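Local atomic coordinates of Phenylalanine/tyrosine ammonia-lyase (Rhodosporidium toruloides, PDB entry 1Y2M), a protein that catalyses the non-oxidative deamination of L-phenylalanine and L-tyrosine to trans-cinnamate and p-coumarate, with release of ammonium, the first step of phenylpropanoid metabolism. Residues D592-W597 and S632-T637; K583-T588 and H598-F603; S554-H559 and N623-A628; R538-E543 and Q639-F644. All blocks are in the same frame, centred on the assembly; numbering follows the deposited sequence.

Contact 1: residues D592-W597 and S632-T637; sequences DLVPRW and SAISLT
Helix 593-597, the first turn of helix 593-611, packs on 632-637 of helix 619-646 with Val-594 and Ile-634 as the closest pair of CA atoms, 6.4 Å apart. The two short axes come within 9.4 Å and run roughly antiparallel, at 140°. Trp-597 lays one indole face on Ala-633. The methyl CB of Ala-633 stands over the middle of the ring system, 3.4 Å from the centroid of the six-membered ring, a tight CH-pi contact. Ile-634 passes the tryptophan in the opposite direction, its CG1 3.7 Å from Trp-597 CB. Ile-634 CD1 carries on to the backbone of Val-594, 3.8 Å from Val-594 CA. With CG anti to the backbone N (chi1 179°), Leu-593 extends toward 632-637 and its two methyls meet different residues. Leu-593 CD1 meets Thr-637 CG2 tip to tip at 3.6 Å, and CD2 lies against Ile-634 CG2. The polar edge is bridged by water. The water accepts from Trp-597 NE1 at 3.0 Å and donates to Thr-637 OG1. Thr-637 OG1 donates to Ala-633 O at 2.8 Å. The same carbonyl takes Thr-637 N from the opposite face of its plane. Phe-544 and Phe-548 of helix 506-560 also meet the indole, which joins three helices of a bundle. An alanine in place of Trp-597 would probably strip the indole face from the Ala-633 methyl, though Phe-548 would still touch it, and leave the bridging water without its N-H donor. The contact is thus mainly apolar; the water satisfies the indole N-H, and the threonine hydroxyl accepts from that water and donates to Ala-633 O.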
# COMPACT_ATOMS: atom_id res chain seq x y z
N ASP B 592 -24.12 -20.18 -32.34
CA ASP B 592 -25.53 -19.99 -32.54
C ASP B 592 -26.22 -21.37 -32.69
O ASP B 592 -25.58 -22.39 -33.00
CB ASP B 592 -25.75 -19.11 -33.74
CG ASP B 592 -25.56 -17.61 -33.43
OD1 ASP B 592 -25.18 -17.23 -32.31
OD2 ASP B 592 -25.77 -16.80 -34.36
N LEU B 593 -27.52 -21.38 -32.41
CA LEU B 593 -28.24 -22.63 -32.21
C LEU B 593 -28.18 -23.56 -33.40
O LEU B 593 -27.84 -24.73 -33.27
CB LEU B 593 -29.68 -22.33 -31.82
CG LEU B 593 -30.57 -23.54 -31.60
CD1 LEU B 593 -30.13 -24.27 -30.38
CD2 LEU B 593 -32.06 -23.15 -31.48
N VAL B 594 -28.47 -23.04 -34.58
CA VAL B 594 -28.53 -23.88 -35.76
C VAL B 594 -27.15 -24.48 -36.10
O VAL B 594 -27.03 -25.70 -36.19
CB VAL B 594 -29.13 -23.12 -36.94
CG1 VAL B 594 -29.00 -23.94 -38.26
CG2 VAL B 594 -30.60 -22.84 -36.62
N PRO B 595 -26.11 -23.64 -36.27
CA PRO B 595 -24.82 -24.31 -36.54
C PRO B 595 -24.31 -25.20 -35.40
O PRO B 595 -23.58 -26.15 -35.68
CB PRO B 595 -23.85 -23.15 -36.83
CG PRO B 595 -24.45 -21.97 -36.12
CD PRO B 595 -25.98 -22.18 -36.33
N ARG B 596 -24.64 -24.88 -34.16
CA ARG B 596 -24.24 -25.70 -33.03
C ARG B 596 -24.70 -27.13 -33.20
O ARG B 596 -23.96 -28.07 -32.99
CB ARG B 596 -24.83 -25.15 -31.74
CG ARG B 596 -24.21 -25.83 -30.53
CD ARG B 596 -24.67 -25.24 -29.23
NE ARG B 596 -23.88 -25.76 -28.10
CZ ARG B 596 -24.17 -25.46 -26.85
NH1 ARG B 596 -25.19 -24.66 -26.59
NH2 ARG B 596 -23.44 -25.95 -25.87
N TRP B 597 -25.98 -27.29 -33.52
CA TRP B 597 -26.54 -28.65 -33.60
C TRP B 597 -26.07 -29.41 -34.84
O TRP B 597 -25.88 -30.61 -34.79
CB TRP B 597 -28.06 -28.62 -33.47
CG TRP B 597 -28.40 -28.43 -32.00
CD1 TRP B 597 -28.89 -27.33 -31.39
CD2 TRP B 597 -28.16 -29.39 -30.98
NE1 TRP B 597 -29.01 -27.54 -30.05
CE2 TRP B 597 -28.57 -28.81 -29.77
CE3 TRP B 597 -27.63 -30.69 -30.97
CZ2 TRP B 597 -28.47 -29.49 -28.55
CZ3 TRP B 597 -27.56 -31.38 -29.76
CH2 TRP B 597 -27.98 -30.76 -28.57
N SER B 632 -34.23 -31.86 -35.02
CA SER B 632 -34.96 -32.25 -33.83
C SER B 632 -34.43 -31.50 -32.61
O SER B 632 -35.19 -30.99 -31.77
CB SER B 632 -34.88 -33.77 -33.64
OG SER B 632 -35.44 -34.17 -32.39
N ALA B 633 -33.11 -31.44 -32.45
CA ALA B 633 -32.51 -30.72 -31.32
C ALA B 633 -32.79 -29.20 -31.36
O ALA B 633 -33.04 -28.57 -30.32
CB ALA B 633 -31.04 -30.98 -31.24
N ILE B 634 -32.76 -28.64 -32.56
CA ILE B 634 -33.03 -27.23 -32.74
C ILE B 634 -34.50 -26.93 -32.32
O ILE B 634 -34.76 -26.01 -31.52
CB ILE B 634 -32.77 -26.82 -34.19
CG1 ILE B 634 -31.23 -26.92 -34.47
CG2 ILE B 634 -33.29 -25.39 -34.46
CD1 ILE B 634 -30.82 -26.94 -35.91
N SER B 635 -35.44 -27.72 -32.83
CA SER B 635 -36.84 -27.55 -32.44
C SER B 635 -37.06 -27.76 -30.99
O SER B 635 -37.78 -27.00 -30.35
CB SER B 635 -37.77 -28.51 -33.19
OG SER B 635 -37.51 -28.38 -34.57
N LEU B 636 -36.49 -28.82 -30.43
CA LEU B 636 -36.69 -29.07 -29.02
C LEU B 636 -36.15 -27.92 -28.14
O LEU B 636 -36.77 -27.51 -27.16
CB LEU B 636 -36.05 -30.39 -28.63
CG LEU B 636 -36.16 -30.88 -27.18
CD1 LEU B 636 -37.63 -30.92 -26.70
CD2 LEU B 636 -35.57 -32.27 -27.07
N THR B 637 -34.97 -27.41 -28.49
CA THR B 637 -34.40 -26.29 -27.76
C THR B 637 -35.37 -25.11 -27.77
O THR B 637 -35.63 -24.50 -26.73
CB THR B 637 -33.06 -25.86 -28.40
OG1 THR B 637 -32.13 -26.93 -28.28
CG2 THR B 637 -32.50 -24.65 -27.69
O HOH W 1 -29.33 -26.12 -27.42

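Contact 2: residues K583-T588 and H598-F603; sequences KRLEQT and HDAFSF
An antiparallel helical hairpin joins 583-588, late in helix 570-587, to 598-603 in the next helix of the bundle, with a salt bridge between Arg-584 and Asp-599 across it. The short axes lie 9.6 Å apart. Arg-584 grips the carboxylate side-on. Arg-584 NE donates at 2.8 Å to the syn lone pair of Asp-599 OD2, and the bond is nearly straight at 166°. Arg-584 NH2 donates to Asp-599 OD1 at 2.9 Å, also from the syn side but somewhat out of the carboxylate plane. The guanidinium and carboxylate planes are only 29° apart. The arginine chain bends at chi2 (53°), which sets Arg-584 CD at the edge of the Phe-603 ring, near its plane, 3.7 Å from Phe-603 CD2. The third nitrogen, Arg-584 NH1, donates to Gln-587 OE1 at 3.2 Å and also to Gln-587 OE1 of the second subunit. Phe-603 stacks on Phe-603 of that subunit, so the hairpin forms part of a subunit interface. Thr-588 CG2 lies over one face of the guanidinium, toward its rim. A leucine in place of Arg-584 would probably leave the buried Asp-599 carboxylate without its counter-charge and take away the NH1 bond to Gln-587 OE1 of its own chain. Apart from the salt bridge, Leu-585 CD2 packs on Ala-600 CB at 3.9 Å. Thr-588 OG1 accepts a bond from Arg-596 NE, which ties Thr-588 to the start of helix 593-611. Thr-588 OG1 donates to a water at 2.7 Å, and that water donates to Asp-599 OD2 at 2.8 Å.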
# COMPACT_ATOMS: atom_id res chain seq x y z
N LYS B 583 -19.47 -34.35 -25.01
CA LYS B 583 -18.15 -33.75 -24.97
C LYS B 583 -18.09 -32.56 -25.94
O LYS B 583 -17.57 -31.48 -25.60
CB LYS B 583 -17.09 -34.78 -25.28
CG LYS B 583 -15.67 -34.22 -25.35
CD LYS B 583 -14.59 -35.18 -24.77
CE LYS B 583 -14.17 -34.80 -23.31
NZ LYS B 583 -13.89 -36.00 -22.47
N ARG B 584 -18.68 -32.71 -27.12
CA ARG B 584 -18.61 -31.64 -28.12
C ARG B 584 -19.46 -30.43 -27.70
O ARG B 584 -19.02 -29.29 -27.83
CB ARG B 584 -19.07 -32.15 -29.49
CG ARG B 584 -19.00 -31.12 -30.62
CD ARG B 584 -17.62 -30.47 -30.71
NE ARG B 584 -17.54 -29.54 -31.84
CZ ARG B 584 -16.48 -28.79 -32.11
NH1 ARG B 584 -15.44 -28.81 -31.30
NH2 ARG B 584 -16.50 -27.98 -33.15
N LEU B 585 -20.67 -30.66 -27.24
CA LEU B 585 -21.54 -29.53 -26.90
C LEU B 585 -20.95 -28.65 -25.80
O LEU B 585 -21.17 -27.44 -25.81
CB LEU B 585 -22.92 -30.01 -26.51
CG LEU B 585 -23.73 -30.59 -27.66
CD1 LEU B 585 -24.84 -31.46 -27.07
CD2 LEU B 585 -24.31 -29.48 -28.53
N GLU B 586 -20.20 -29.25 -24.87
CA GLU B 586 -19.58 -28.45 -23.78
C GLU B 586 -18.70 -27.35 -24.34
O GLU B 586 -18.47 -26.32 -23.71
CB GLU B 586 -18.77 -29.35 -22.85
CG GLU B 586 -17.98 -28.57 -21.79
CD GLU B 586 -17.64 -29.37 -20.52
OE1 GLU B 586 -18.30 -30.41 -20.24
OE2 GLU B 586 -16.71 -28.92 -19.79
N GLN B 587 -18.19 -27.55 -25.55
CA GLN B 587 -17.24 -26.64 -26.11
C GLN B 587 -17.78 -25.75 -27.23
O GLN B 587 -17.08 -24.86 -27.68
CB GLN B 587 -15.96 -27.40 -26.51
CG GLN B 587 -16.05 -28.23 -27.69
CD GLN B 587 -14.94 -29.30 -27.80
OE1 GLN B 587 -15.12 -30.24 -28.51
NE2 GLN B 587 -13.79 -29.11 -27.14
N THR B 588 -19.02 -25.95 -27.63
CA THR B 588 -19.65 -25.12 -28.65
C THR B 588 -20.73 -24.22 -28.06
O THR B 588 -21.64 -23.78 -28.76
CB THR B 588 -20.23 -25.98 -29.76
OG1 THR B 588 -21.18 -26.90 -29.21
CG2 THR B 588 -19.09 -26.78 -30.41
N HIS B 598 -25.87 -28.72 -35.96
CA HIS B 598 -25.30 -29.35 -37.11
C HIS B 598 -23.86 -29.76 -36.85
O HIS B 598 -23.45 -30.83 -37.27
CB HIS B 598 -25.48 -28.48 -38.36
CG HIS B 598 -26.88 -28.49 -38.85
ND1 HIS B 598 -27.42 -29.54 -39.57
CD2 HIS B 598 -27.89 -27.61 -38.67
CE1 HIS B 598 -28.69 -29.30 -39.81
NE2 HIS B 598 -29.00 -28.13 -39.29
N ASP B 599 -23.12 -28.93 -36.14
CA ASP B 599 -21.76 -29.31 -35.74
C ASP B 599 -21.72 -30.57 -34.84
O ASP B 599 -20.97 -31.54 -35.08
CB ASP B 599 -21.10 -28.10 -35.05
CG ASP B 599 -19.80 -28.47 -34.37
OD1 ASP B 599 -18.72 -28.28 -35.00
OD2 ASP B 599 -19.85 -29.03 -33.25
N ALA B 600 -22.57 -30.58 -33.84
CA ALA B 600 -22.60 -31.72 -32.90
C ALA B 600 -22.91 -33.04 -33.58
O ALA B 600 -22.24 -34.07 -33.36
CB ALA B 600 -23.61 -31.47 -31.82
N PHE B 601 -23.94 -33.05 -34.40
CA PHE B 601 -24.29 -34.26 -35.12
C PHE B 601 -23.36 -34.62 -36.25
O PHE B 601 -23.30 -35.80 -36.64
CB PHE B 601 -25.78 -34.27 -35.52
CG PHE B 601 -26.66 -34.62 -34.36
CD1 PHE B 601 -26.77 -35.96 -33.99
CD2 PHE B 601 -27.29 -33.65 -33.58
CE1 PHE B 601 -27.52 -36.35 -32.91
CE2 PHE B 601 -28.05 -34.03 -32.50
CZ PHE B 601 -28.17 -35.40 -32.15
N SER B 602 -22.63 -33.65 -36.79
CA SER B 602 -21.57 -33.94 -37.75
C SER B 602 -20.50 -34.79 -37.06
O SER B 602 -20.10 -35.84 -37.57
CB SER B 602 -20.95 -32.68 -38.31
OG SER B 602 -19.93 -33.03 -39.24
N PHE B 603 -20.10 -34.34 -35.88
CA PHE B 603 -19.15 -35.09 -35.07
C PHE B 603 -19.73 -36.46 -34.75
O PHE B 603 -19.08 -37.50 -34.97
CB PHE B 603 -18.81 -34.31 -33.81
CG PHE B 603 -17.47 -34.63 -33.20
CD1 PHE B 603 -16.76 -35.77 -33.51
CD2 PHE B 603 -16.92 -33.76 -32.29
CE1 PHE B 603 -15.48 -36.02 -32.91
CE2 PHE B 603 -15.70 -34.03 -31.70
CZ PHE B 603 -15.00 -35.15 -32.00
O HOH W 2 -21.79 -28.51 -31.34

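Contact 3: residues S554-H559 and N623-A628; sequences SLIDQH and NAWKVA
Trp-625 and His-559 bury the most surface here, and their rings meet. The edge of the indole points at the face of the imidazole in an offset edge-to-face pair. The ring centroids, counting the five-membered ring of the tryptophan, are 5.3 Å apart and the planes stand at 70°. The backbone of Trp-625 joins in. Its CA lies over the same imidazole, 3.8 Å from the ring centroid, as a CH-pi contact. In Trp-625, CG is anti to the backbone N (chi1 170°). From there the indole runs alongside Ile-556, with Trp-625 NE1 3.9 Å from Ile-556 CG1. Trp-625 CD1 comes within 3.7 Å of Leu-555 O. The rim of the indole is thus turned to the other helix. Segment 554-559 is the end of the long helix 506-560, and 623-628 is near the start of helix 619-646. The two run almost antiparallel, at 152°, as neighbours in the helical bundle. Helix 593-611 packs against the indole too, through Phe-601, Ala-604 and Val-608, so Trp-625 packs between helices 506-560 and 593-611. One turn further along helix 619-646, Ala-628 buries its methyl against the first helix. Ala-628 CB is 4.0 Å from His-559 NE2. Ala-628 CB is also 4.3 Å from Leu-555 CD2. Leu-555 also touches Ala-629 and Ser-632 beyond the segment.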
# COMPACT_ATOMS: atom_id res chain seq x y z
N SER B 554 -34.54 -42.80 -30.13
CA SER B 554 -35.61 -42.99 -31.08
C SER B 554 -35.17 -42.78 -32.52
O SER B 554 -35.52 -43.56 -33.42
CB SER B 554 -36.75 -42.04 -30.75
OG SER B 554 -37.72 -42.06 -31.79
N LEU B 555 -34.40 -41.70 -32.74
CA LEU B 555 -33.91 -41.39 -34.09
C LEU B 555 -32.92 -42.44 -34.56
O LEU B 555 -32.92 -42.83 -35.72
CB LEU B 555 -33.28 -40.00 -34.15
CG LEU B 555 -34.30 -38.86 -34.26
CD1 LEU B 555 -33.68 -37.53 -33.86
CD2 LEU B 555 -34.91 -38.78 -35.66
N ILE B 556 -32.05 -42.88 -33.65
CA ILE B 556 -31.13 -43.98 -33.94
C ILE B 556 -31.91 -45.24 -34.33
O ILE B 556 -31.55 -45.96 -35.27
CB ILE B 556 -30.20 -44.25 -32.74
CG1 ILE B 556 -29.04 -43.25 -32.71
CG2 ILE B 556 -29.66 -45.66 -32.74
CD1 ILE B 556 -28.13 -43.41 -31.50
N ASP B 557 -32.98 -45.53 -33.61
CA ASP B 557 -33.78 -46.72 -33.96
C ASP B 557 -34.45 -46.58 -35.31
O ASP B 557 -34.44 -47.52 -36.13
CB ASP B 557 -34.85 -46.99 -32.90
CG ASP B 557 -34.29 -47.59 -31.66
OD1 ASP B 557 -33.17 -48.15 -31.72
OD2 ASP B 557 -34.99 -47.54 -30.63
N GLN B 558 -35.04 -45.42 -35.53
CA GLN B 558 -35.73 -45.16 -36.76
C GLN B 558 -34.79 -45.25 -37.96
O GLN B 558 -35.15 -45.86 -38.98
CB GLN B 558 -36.38 -43.79 -36.71
CG GLN B 558 -37.13 -43.40 -37.97
CD GLN B 558 -37.70 -41.98 -37.91
OE1 GLN B 558 -37.31 -41.17 -37.06
NE2 GLN B 558 -38.61 -41.68 -38.83
N HIS B 559 -33.60 -44.68 -37.84
CA HIS B 559 -32.69 -44.59 -39.00
C HIS B 559 -31.86 -45.83 -39.20
O HIS B 559 -31.63 -46.24 -40.33
CB HIS B 559 -31.82 -43.31 -38.90
CG HIS B 559 -32.60 -42.07 -39.18
ND1 HIS B 559 -32.66 -41.50 -40.42
CD2 HIS B 559 -33.45 -41.36 -38.40
CE1 HIS B 559 -33.46 -40.44 -40.38
NE2 HIS B 559 -33.95 -40.34 -39.16
N ASN B 623 -26.16 -39.38 -43.32
CA ASN B 623 -26.30 -37.91 -43.37
C ASN B 623 -27.74 -37.49 -43.04
O ASN B 623 -27.99 -36.47 -42.39
CB ASN B 623 -25.87 -37.38 -44.73
CG ASN B 623 -25.73 -35.85 -44.77
OD1 ASN B 623 -25.07 -35.25 -43.93
ND2 ASN B 623 -26.31 -35.23 -45.80
N ALA B 624 -28.69 -38.29 -43.51
CA ALA B 624 -30.13 -38.03 -43.23
C ALA B 624 -30.44 -38.07 -41.75
O ALA B 624 -31.18 -37.24 -41.25
CB ALA B 624 -30.98 -39.02 -43.97
N TRP B 625 -29.89 -39.07 -41.06
CA TRP B 625 -29.99 -39.14 -39.61
C TRP B 625 -29.43 -37.88 -38.96
O TRP B 625 -30.07 -37.23 -38.12
CB TRP B 625 -29.26 -40.39 -39.12
CG TRP B 625 -29.11 -40.40 -37.67
CD1 TRP B 625 -30.07 -40.72 -36.75
CD2 TRP B 625 -27.94 -40.06 -36.92
NE1 TRP B 625 -29.56 -40.60 -35.48
CE2 TRP B 625 -28.26 -40.19 -35.56
CE3 TRP B 625 -26.66 -39.60 -37.27
CZ2 TRP B 625 -27.35 -39.93 -34.55
CZ3 TRP B 625 -25.75 -39.37 -36.26
CH2 TRP B 625 -26.10 -39.53 -34.93
N LYS B 626 -28.21 -37.52 -39.37
CA LYS B 626 -27.54 -36.33 -38.87
C LYS B 626 -28.42 -35.07 -38.99
O LYS B 626 -28.55 -34.27 -38.07
CB LYS B 626 -26.20 -36.15 -39.63
CG LYS B 626 -25.42 -34.90 -39.27
CD LYS B 626 -25.82 -33.68 -40.09
CE LYS B 626 -24.83 -32.53 -39.91
NZ LYS B 626 -25.07 -31.41 -40.88
N VAL B 627 -29.00 -34.88 -40.17
CA VAL B 627 -29.82 -33.70 -40.42
C VAL B 627 -31.10 -33.76 -39.57
O VAL B 627 -31.49 -32.78 -38.90
CB VAL B 627 -30.10 -33.54 -41.92
CG1 VAL B 627 -31.12 -32.45 -42.13
CG2 VAL B 627 -28.80 -33.18 -42.66
N ALA B 628 -31.76 -34.92 -39.57
CA ALA B 628 -33.00 -35.04 -38.78
C ALA B 628 -32.71 -34.85 -37.31
O ALA B 628 -33.46 -34.20 -36.58
CB ALA B 628 -33.65 -36.38 -39.01

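Contact 4: residues R538-E543 and Q639-F644; sequences RAIEFE and QVRETF
Ile-540 overlaps Phe-644 with the end of its longer branch. Ile-540 CD1 sits above the phenyl ring in a CH-pi contact, 4.2 Å from the Phe-644 centroid and 19° off the normal, and is shifted toward the CG side of the ring. The closest ring atom is Phe-644 CG, at 4.0 Å from Ile-540 CD1. The two side chains cross at about a right angle. In Ile-540, CG1 is anti to the carbonyl carbon (chi1 -72°), while CG2 is anti to the backbone N. The two branches therefore part and serve different partners. Ile-540 CG2 goes to Val-640, 4.0 Å from Val-640 CG1, and the two residues slide past each other in opposite directions. Val-640 CG1 is shared. Val-640 CG1 also lies 3.8 Å from Ile-540 O and from Glu-543 CB. Segment 538-543 belongs to the long helix 506-560 and 639-644 is the last part of helix 619-646. This is a helix-on-helix packing of the bundle, with the short axes at 128° and 9.7 Å apart. The pair is further from antiparallel here than at 554-559 with 623-628. Only the CB of Glu-543 joins the packing. Its chain bends at chi2 and carries the carboxylate away from 639-644, where OE2 bonds to Tyr-657 OH and pairs with Lys-546 NZ. Arg-641 adds its aliphatic stem, Arg-641 CG lying 4.5 Å from Ile-540 CG2. Pro-653 of the following loop and Asp-536, one turn before Ile-540 on helix 506-560, also touch Phe-644.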
# COMPACT_ATOMS: atom_id res chain seq x y z
N ARG B 538 -29.03 -23.38 -16.74
CA ARG B 538 -28.76 -24.78 -16.43
C ARG B 538 -30.04 -25.61 -16.34
O ARG B 538 -30.12 -26.77 -16.77
CB ARG B 538 -27.94 -24.91 -15.16
CG ARG B 538 -27.35 -26.32 -15.00
CD ARG B 538 -26.25 -26.62 -15.99
NE ARG B 538 -24.97 -26.02 -15.63
CZ ARG B 538 -23.86 -26.06 -16.38
NH1 ARG B 538 -23.93 -26.61 -17.59
NH2 ARG B 538 -22.75 -25.57 -15.93
N ALA B 539 -31.07 -25.02 -15.74
CA ALA B 539 -32.35 -25.73 -15.62
C ALA B 539 -32.95 -26.01 -17.00
O ALA B 539 -33.51 -27.12 -17.19
CB ALA B 539 -33.29 -24.94 -14.77
N ILE B 540 -32.86 -25.04 -17.92
CA ILE B 540 -33.26 -25.24 -19.33
C ILE B 540 -32.49 -26.41 -19.97
O ILE B 540 -33.07 -27.28 -20.63
CB ILE B 540 -33.06 -23.94 -20.16
CG1 ILE B 540 -34.12 -22.95 -19.76
CG2 ILE B 540 -33.14 -24.20 -21.64
CD1 ILE B 540 -33.83 -21.49 -20.23
N GLU B 541 -31.19 -26.45 -19.73
CA GLU B 541 -30.36 -27.56 -20.20
C GLU B 541 -30.88 -28.88 -19.66
O GLU B 541 -31.03 -29.85 -20.40
CB GLU B 541 -28.92 -27.37 -19.79
CG GLU B 541 -28.02 -28.53 -20.10
CD GLU B 541 -26.60 -28.35 -19.55
OE1 GLU B 541 -26.17 -27.20 -19.29
OE2 GLU B 541 -25.92 -29.36 -19.34
N PHE B 542 -31.17 -28.92 -18.37
CA PHE B 542 -31.71 -30.14 -17.76
C PHE B 542 -33.07 -30.55 -18.33
O PHE B 542 -33.29 -31.74 -18.61
CB PHE B 542 -31.83 -29.97 -16.26
CG PHE B 542 -30.52 -30.14 -15.51
CD1 PHE B 542 -29.29 -30.15 -16.16
CD2 PHE B 542 -30.54 -30.31 -14.14
CE1 PHE B 542 -28.08 -30.29 -15.44
CE2 PHE B 542 -29.37 -30.46 -13.42
CZ PHE B 542 -28.14 -30.45 -14.07
N GLU B 543 -33.97 -29.58 -18.53
CA GLU B 543 -35.28 -29.89 -19.14
C GLU B 543 -35.13 -30.43 -20.55
O GLU B 543 -35.81 -31.40 -20.93
CB GLU B 543 -36.20 -28.67 -19.17
CG GLU B 543 -36.61 -28.21 -17.80
CD GLU B 543 -37.43 -29.23 -17.08
OE1 GLU B 543 -38.46 -29.65 -17.62
OE2 GLU B 543 -37.03 -29.66 -15.98
N GLN B 639 -38.54 -25.11 -28.14
CA GLN B 639 -39.76 -25.40 -27.37
C GLN B 639 -39.53 -25.34 -25.87
O GLN B 639 -40.32 -24.74 -25.13
CB GLN B 639 -40.49 -26.67 -27.83
CG GLN B 639 -39.95 -28.01 -27.52
CD GLN B 639 -40.84 -29.15 -28.18
OE1 GLN B 639 -41.30 -29.03 -29.32
NE2 GLN B 639 -41.06 -30.24 -27.44
N VAL B 640 -38.39 -25.84 -25.44
CA VAL B 640 -38.04 -25.79 -24.02
C VAL B 640 -37.82 -24.34 -23.55
O VAL B 640 -38.27 -23.94 -22.47
CB VAL B 640 -36.79 -26.64 -23.72
CG1 VAL B 640 -36.34 -26.48 -22.31
CG2 VAL B 640 -37.11 -28.12 -24.02
N ARG B 641 -37.15 -23.55 -24.38
CA ARG B 641 -37.03 -22.14 -24.09
C ARG B 641 -38.40 -21.46 -24.01
O ARG B 641 -38.67 -20.72 -23.06
CB ARG B 641 -36.24 -21.45 -25.16
CG ARG B 641 -34.79 -21.79 -25.04
CD ARG B 641 -34.07 -21.34 -26.32
NE ARG B 641 -32.62 -21.41 -26.25
CZ ARG B 641 -31.84 -21.11 -27.29
NH1 ARG B 641 -32.36 -20.73 -28.44
NH2 ARG B 641 -30.54 -21.12 -27.15
N GLU B 642 -39.28 -21.73 -24.96
CA GLU B 642 -40.60 -21.07 -24.93
C GLU B 642 -41.38 -21.47 -23.70
O GLU B 642 -42.05 -20.62 -23.09
CB GLU B 642 -41.40 -21.36 -26.19
CG GLU B 642 -41.20 -20.40 -27.25
CD GLU B 642 -41.38 -18.96 -26.79
OE1 GLU B 642 -42.42 -18.63 -26.17
OE2 GLU B 642 -40.48 -18.17 -27.06
N THR B 643 -41.27 -22.74 -23.30
CA THR B 643 -41.96 -23.21 -22.11
C THR B 643 -41.48 -22.41 -20.89
O THR B 643 -42.32 -21.95 -20.10
CB THR B 643 -41.75 -24.68 -21.90
OG1 THR B 643 -42.37 -25.40 -22.96
CG2 THR B 643 -42.30 -25.13 -20.56
N PHE B 644 -40.17 -22.21 -20.74
CA PHE B 644 -39.63 -21.35 -19.69
C PHE B 644 -40.14 -19.92 -19.76
O PHE B 644 -40.61 -19.37 -18.77
CB PHE B 644 -38.09 -21.32 -19.80
CG PHE B 644 -37.41 -20.45 -18.78
CD1 PHE B 644 -37.12 -20.93 -17.52
CD2 PHE B 644 -36.98 -19.17 -19.12
CE1 PHE B 644 -36.47 -20.13 -16.58
CE2 PHE B 644 -36.33 -18.35 -18.19
CZ PHE B 644 -36.09 -18.82 -16.92

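How the contacts relate
From the N terminus, the long helix 506-560 comes first and supplies 538-543 and 554-559. Helices 570-587 and 593-611 follow, and contact 2 closes the short turn between them. Helix 619-646 comes last and returns along 506-560. Contact 3 and contact 4 both join these two helices. Contact 4 closes the largest loop, with contact 3 within it and contact 2 inside both. Contact 1 joins helix 593-611 to 619-646. It lies within contact 4 but crosses contacts 2 and 3. Contacts 1 and 2 meet where Arg-596 probably hydrogen-bonds to Leu-585 O. Contacts 2 and 3 meet where His-598 ND1 and Lys-626 NZ probably share a hydrogen bond. Together the contacts tie four helices into one bundle.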